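Local atomic coordinates of aminoglycoside Nucleotidyltransferase (2")-Ia (Pseudomonas aeruginosa, PDB entry 5CFU), a protein that confers resistance to kanamycin, gentamicin, tobramycin and related aminoglycosides by adenylating their 2''-hydroxyl group. Residues A[30-35]-A[56-61]. Numbering follows the deposited sequence.
Sequences PLWIGG and TFPGER. With BU1 (1,4-butanediol), chain I.
W32 and T56 pair as an antiparallel hydrogen-bonded couple, joining strand 32-34 to strand 53-58. W32 N reaches T56 O at 3.0 Å and T56 N returns to W32 O at 2.8 Å, the first nearly straight (171°). The side chain of W32 starts with CB, 4.0 Å from T56 CB, on the sheet face both residues share; with CG beside the backbone N (chi1 -67°), the ring runs along the strand pair, and CE3 meets T56 O edge-on, 3.5 Å away in the ring plane. CZ3 approaches P58 CD and CZ2 touches C4 of the butanediol at 3.5 Å. Tryptophan suits this place because its ring carbons pack against these neighbours while the buried NE1 donates to P116 O. Beyond the pair, P30 CG meets P58 CG at 3.7 Å, two rings whose nitrogens have no N-H to offer a strand partner. L31 CD2 rests on F57 CB at 3.5 Å. W32 O is held twice, by T56 N and by water 1, which also accepts from T56 OG1; T56 O adds a weak C-H...O contact from L31 CA. Polar backbone atoms thus satisfy one another and flanking residues pack through carbon, close to the manganese ligand D54 on strand 53-58.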
loop_
_atom_site.group_PDB
_atom_site.type_symbol
_atom_site.label_atom_id
_atom_site.label_comp_id
_atom_site.label_asym_id
_atom_site.label_seq_id
_atom_site.Cartn_x
_atom_site.Cartn_y
_atom_site.Cartn_z
ATOM N N PRO A 30 4.312 10.234 8.443
ATOM C CA PRO A 30 3.379 9.867 7.384
ATOM C C PRO A 30 3.445 8.369 7.082
ATOM O O PRO A 30 4.517 7.799 7.066
ATOM C CB PRO A 30 3.862 10.698 6.196
ATOM C CG PRO A 30 5.336 10.843 6.417
ATOM C CD PRO A 30 5.501 10.930 7.920
ATOM N N LEU A 31 2.293 7.741 6.877
ATOM C CA LEU A 31 2.227 6.347 6.452
ATOM C C LEU A 31 1.160 6.248 5.388
ATOM O O LEU A 31 0.091 6.844 5.535
ATOM C CB LEU A 31 1.892 5.404 7.595
ATOM C CG LEU A 31 2.883 5.302 8.757
ATOM C CD1 LEU A 31 2.255 4.459 9.874
ATOM C CD2 LEU A 31 4.212 4.713 8.303
ATOM N N TRP A 32 1.451 5.485 4.337
ATOM C CA TRP A 32 0.508 5.274 3.237
ATOM C C TRP A 32 -0.039 3.870 3.268
ATOM O O TRP A 32 0.712 2.893 3.244
ATOM C CB TRP A 32 1.175 5.534 1.877
ATOM C CG TRP A 32 1.536 6.981 1.700
ATOM C CD1 TRP A 32 0.806 7.934 1.042
ATOM C CD2 TRP A 32 2.692 7.641 2.217
ATOM N NE1 TRP A 32 1.434 9.155 1.135
ATOM C CE2 TRP A 32 2.594 9.001 1.847
ATOM C CE3 TRP A 32 3.806 7.218 2.949
ATOM C CZ2 TRP A 32 3.561 9.928 2.176
ATOM C CZ3 TRP A 32 4.761 8.140 3.272
ATOM C CH2 TRP A 32 4.631 9.484 2.896
ATOM N N ILE A 33 -1.359 3.775 3.322
ATOM C CA ILE A 33 -2.034 2.502 3.140
ATOM C C ILE A 33 -1.854 2.080 1.695
ATOM O O ILE A 33 -1.959 2.907 0.780
ATOM C CB ILE A 33 -3.546 2.603 3.467
ATOM C CG1 ILE A 33 -3.750 3.088 4.902
ATOM C CG2 ILE A 33 -4.235 1.265 3.195
ATOM C CD1 ILE A 33 -3.096 2.226 5.943
ATOM N N GLY A 34 -1.605 0.785 1.492
ATOM C CA GLY A 34 -1.326 0.228 0.170
ATOM C C GLY A 34 -2.224 -0.939 -0.183
ATOM O O GLY A 34 -3.082 -1.331 0.612
ATOM N N GLY A 35 -2.034 -1.475 -1.385
ATOM C CA GLY A 35 -2.707 -2.690 -1.794
ATOM C C GLY A 35 -4.215 -2.588 -1.670
ATOM O O GLY A 35 -4.803 -1.542 -1.996
ATOM N N THR A 56 3.234 1.723 3.429
ATOM C CA THR A 56 4.476 2.334 2.976
ATOM C C THR A 56 4.920 3.341 4.027
ATOM O O THR A 56 4.103 4.101 4.540
ATOM C CB THR A 56 4.314 3.046 1.631
ATOM O OG1 THR A 56 3.809 2.140 0.660
ATOM C CG2 THR A 56 5.633 3.589 1.154
ATOM N N PHE A 57 6.204 3.343 4.351
ATOM C CA PHE A 57 6.708 4.215 5.412
ATOM C C PHE A 57 7.961 4.947 4.944
ATOM O O PHE A 57 8.687 4.440 4.100
ATOM C CB PHE A 57 7.015 3.399 6.658
ATOM C CG PHE A 57 8.099 2.371 6.449
ATOM C CD1 PHE A 57 9.425 2.675 6.694
ATOM C CD2 PHE A 57 7.790 1.114 5.985
ATOM C CE1 PHE A 57 10.421 1.728 6.491
ATOM C CE2 PHE A 57 8.783 0.158 5.770
ATOM C CZ PHE A 57 10.101 0.470 6.028
ATOM N N PRO A 58 8.234 6.141 5.512
ATOM C CA PRO A 58 9.530 6.769 5.196
ATOM C C PRO A 58 10.692 5.876 5.586
ATOM O O PRO A 58 10.820 5.520 6.765
ATOM C CB PRO A 58 9.520 8.058 6.041
ATOM C CG PRO A 58 8.015 8.319 6.318
ATOM C CD PRO A 58 7.407 6.959 6.417
ATOM N N GLY A 59 11.550 5.536 4.626
ATOM C CA GLY A 59 12.605 4.572 4.865
ATOM C C GLY A 59 13.566 4.959 5.980
ATOM O O GLY A 59 14.040 4.101 6.727
ATOM N N GLU A 60 13.826 6.255 6.105
ATOM C CA GLU A 60 14.765 6.744 7.093
ATOM C C GLU A 60 14.167 6.863 8.495
ATOM O O GLU A 60 14.880 7.236 9.445
ATOM C CB GLU A 60 15.346 8.091 6.614
ATOM C CG GLU A 60 14.523 9.330 6.920
ATOM C CD GLU A 60 13.295 9.530 6.043
ATOM O OE1 GLU A 60 12.979 8.675 5.183
ATOM O OE2 GLU A 60 12.632 10.578 6.216
ATOM N N ARG A 61 12.875 6.551 8.644
ATOM C CA ARG A 61 12.202 6.601 9.940
ATOM C C ARG A 61 11.638 5.231 10.315
ATOM O O ARG A 61 10.669 5.134 11.070
ATOM C CB ARG A 61 11.089 7.657 9.911
ATOM C CG ARG A 61 11.618 9.036 9.523
ATOM C CD ARG A 61 10.526 10.126 9.508
ATOM N NE ARG A 61 9.908 10.352 10.811
ATOM C CZ ARG A 61 8.875 11.172 11.021
ATOM N NH1 ARG A 61 8.342 11.872 10.021
ATOM N NH2 ARG A 61 8.351 11.287 12.232
HETATM C C1 BU1 I . 5.489 15.242 3.361
HETATM C C2 BU1 I . 4.906 13.901 2.946
HETATM C C3 BU1 I . 4.819 13.800 1.433
HETATM C C4 BU1 I . 5.517 12.529 1.026
HETATM O O5 BU1 I . 5.009 16.296 2.526
HETATM O O6 BU1 I . 5.179 12.194 -0.283
HETATM O O HOH W 1 1.369 1.123 1.161
#